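Local structure of cycloserine biosynthesis protein DcsG (Streptomyces lavendulae, 6JIL) at residues H184-D188 / A199-A204. The protein catalyses the ATP- and magnesium-dependent cyclisation of O-ureido-D-serine to the antibiotic D-cycloserine, releasing ammonium, carbon dioxide, ADP and phosphate. Residues are numbered along the deposited sequence; the frame is centred on the assembly and turned at random.
Sequences HGETD and AIHKGA. With ADP (adenosine-5'-diphosphate), chain G.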
# COMPACT_ATOMS: atom_id res chain seq x y z
N HIS A 184 -7.11 -16.94 8.65
CA HIS A 184 -6.47 -15.98 9.55
C HIS A 184 -6.29 -14.59 8.95
O HIS A 184 -5.64 -13.74 9.54
CB HIS A 184 -5.12 -16.53 9.99
CG HIS A 184 -5.22 -17.82 10.74
ND1 HIS A 184 -4.53 -18.95 10.37
CD2 HIS A 184 -5.96 -18.16 11.82
CE1 HIS A 184 -4.84 -19.94 11.19
NE2 HIS A 184 -5.71 -19.49 12.07
N GLY A 185 -6.88 -14.37 7.79
CA GLY A 185 -6.77 -13.08 7.14
C GLY A 185 -5.34 -12.57 7.11
O GLY A 185 -4.42 -13.32 6.77
N GLU A 186 -5.15 -11.31 7.48
CA GLU A 186 -3.83 -10.69 7.47
C GLU A 186 -3.74 -9.68 8.62
O GLU A 186 -4.76 -9.29 9.18
CB GLU A 186 -3.60 -9.97 6.14
CG GLU A 186 -4.24 -8.59 6.09
CD GLU A 186 -4.38 -8.04 4.69
OE1 GLU A 186 -4.25 -6.81 4.52
OE2 GLU A 186 -4.64 -8.82 3.76
N THR A 187 -2.52 -9.26 8.94
CA THR A 187 -2.33 -8.27 10.00
C THR A 187 -1.62 -7.06 9.42
O THR A 187 -0.56 -7.18 8.81
CB THR A 187 -1.50 -8.86 11.17
OG1 THR A 187 -2.12 -10.06 11.64
CG2 THR A 187 -1.42 -7.87 12.32
N ASP A 188 -2.24 -5.89 9.59
CA ASP A 188 -1.70 -4.63 9.07
C ASP A 188 -1.15 -3.76 10.19
O ASP A 188 -1.91 -3.25 11.02
CB ASP A 188 -2.80 -3.88 8.31
CG ASP A 188 -3.28 -4.62 7.06
OD1 ASP A 188 -2.92 -5.81 6.88
OD2 ASP A 188 -4.03 -4.02 6.26
N ALA A 199 -1.93 -1.99 15.17
CA ALA A 199 -2.26 -2.86 14.05
C ALA A 199 -3.72 -3.29 14.09
O ALA A 199 -4.44 -3.04 15.06
CB ALA A 199 -1.36 -4.09 14.08
N ILE A 200 -4.16 -3.92 13.01
CA ILE A 200 -5.52 -4.41 12.92
C ILE A 200 -5.48 -5.74 12.19
O ILE A 200 -4.48 -6.12 11.59
CB ILE A 200 -6.44 -3.48 12.10
CG1 ILE A 200 -6.13 -3.62 10.61
CG2 ILE A 200 -6.28 -2.04 12.55
CD1 ILE A 200 -7.11 -2.91 9.69
N HIS A 201 -6.59 -6.45 12.25
CA HIS A 201 -6.73 -7.69 11.54
C HIS A 201 -7.69 -7.33 10.41
O HIS A 201 -8.63 -6.55 10.61
CB HIS A 201 -7.32 -8.78 12.43
CG HIS A 201 -7.85 -9.95 11.66
ND1 HIS A 201 -9.18 -10.06 11.31
CD2 HIS A 201 -7.22 -11.00 11.10
CE1 HIS A 201 -9.34 -11.14 10.57
NE2 HIS A 201 -8.17 -11.73 10.42
N LYS A 202 -7.41 -7.84 9.22
CA LYS A 202 -8.26 -7.58 8.07
C LYS A 202 -8.63 -8.94 7.49
O LYS A 202 -7.74 -9.75 7.22
CB LYS A 202 -7.52 -6.74 7.03
CG LYS A 202 -8.36 -6.42 5.80
CD LYS A 202 -7.53 -5.84 4.66
CE LYS A 202 -6.95 -4.48 5.02
NZ LYS A 202 -6.19 -3.89 3.89
N GLY A 203 -9.92 -9.19 7.32
CA GLY A 203 -10.35 -10.47 6.79
C GLY A 203 -9.88 -10.71 5.37
O GLY A 203 -9.40 -9.79 4.71
N ALA A 204 -10.01 -11.95 4.90
CA ALA A 204 -9.61 -12.30 3.54
C ALA A 204 -10.47 -11.49 2.58
O ALA A 204 -11.60 -11.15 2.89
CB ALA A 204 -9.82 -13.80 3.31
PB ADP G . -4.18 -4.19 -2.67
O1B ADP G . -4.82 -4.36 -1.20
O2B ADP G . -3.15 -3.06 -2.65
O3B ADP G . -5.31 -3.84 -3.66
PA ADP G . -3.27 -6.70 -2.03
O1A ADP G . -1.94 -7.30 -2.15
O2A ADP G . -3.41 -6.13 -0.55
O3A ADP G . -3.42 -5.54 -3.17
O5' ADP G . -4.36 -7.85 -2.33
C5' ADP G . -5.64 -7.42 -1.86
C4' ADP G . -6.26 -8.56 -1.05
O4' ADP G . -6.25 -9.78 -1.81
C3' ADP G . -5.47 -8.82 0.23
O3' ADP G . -5.95 -8.03 1.31
C2' ADP G . -5.66 -10.32 0.45
O2' ADP G . -6.83 -10.60 1.24
C1' ADP G . -5.77 -10.88 -0.98
N9 ADP G . -4.46 -11.40 -1.47
C8 ADP G . -3.63 -10.82 -2.40
N7 ADP G . -2.59 -11.57 -2.62
C5 ADP G . -2.67 -12.68 -1.86
C6 ADP G . -1.98 -13.92 -1.83
N6 ADP G . -0.82 -14.09 -2.57
N1 ADP G . -2.48 -14.92 -1.09
C2 ADP G . -3.60 -14.79 -0.39
N3 ADP G . -4.29 -13.65 -0.39
C4 ADP G . -3.87 -12.58 -1.10
O HOH W 1 -6.63 -10.57 3.79
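The imidazole of His201 meets the carbonyl of His184 at its edge, close to the ring plane, while Gly185 CA and the carbonyl oxygen of Glu186 approach obliquely. His201 NE2 gives His184 O a weak, bent hydrogen bond (3.3 Å, 126° at the hydrogen). With CG anti to the backbone N (chi1 163°), the ring is carried toward the turn at His184 and Gly185. Gly185, with positive phi, leaves the helix here, and its CA makes a CA-H...O contact of 3.5 Å with Lys202 O.

Residues 186-188 and 199-202 are the paired open ends of the antiparallel hairpin 186-192/195-202, two neighbouring strands in the five-stranded sheet of the ATP-grasp domain. Glu186 pairs with Lys202 and Asp188 with Ile200, each through two backbone hydrogen bonds, and Thr187 faces His201 as a non-hydrogen-bonded pair.

On the opposite face from Thr187 and His201, the side chains of Glu186 and Lys202 run alongside each other. The bend of the lysine at chi3 (-65°) lets NZ reach two neighbouring oxygens on one side of it: Asp188 OD2 at 3.2 Å, in a salt bridge whose hydrogen bond is weak, and Glu186 OE1 at 3.6 Å. Lys202 CE is equally near Asp188 OD2. Glu186 OE1 and Asp188 OD1 come within 2.9 Å, a closeness the lysine charge probably eases. Asp188 OD2 also has a long, weak ion pair with Arg254, an inferred active-site residue.

Glu186 OE2 accepts a hydrogen bond directly from ADP O3' (2.9 Å). ADP O2' is reached through a water, 2.6 Å away, that donates to Glu186 OE2 and to Gly203 O in the loop after the strand.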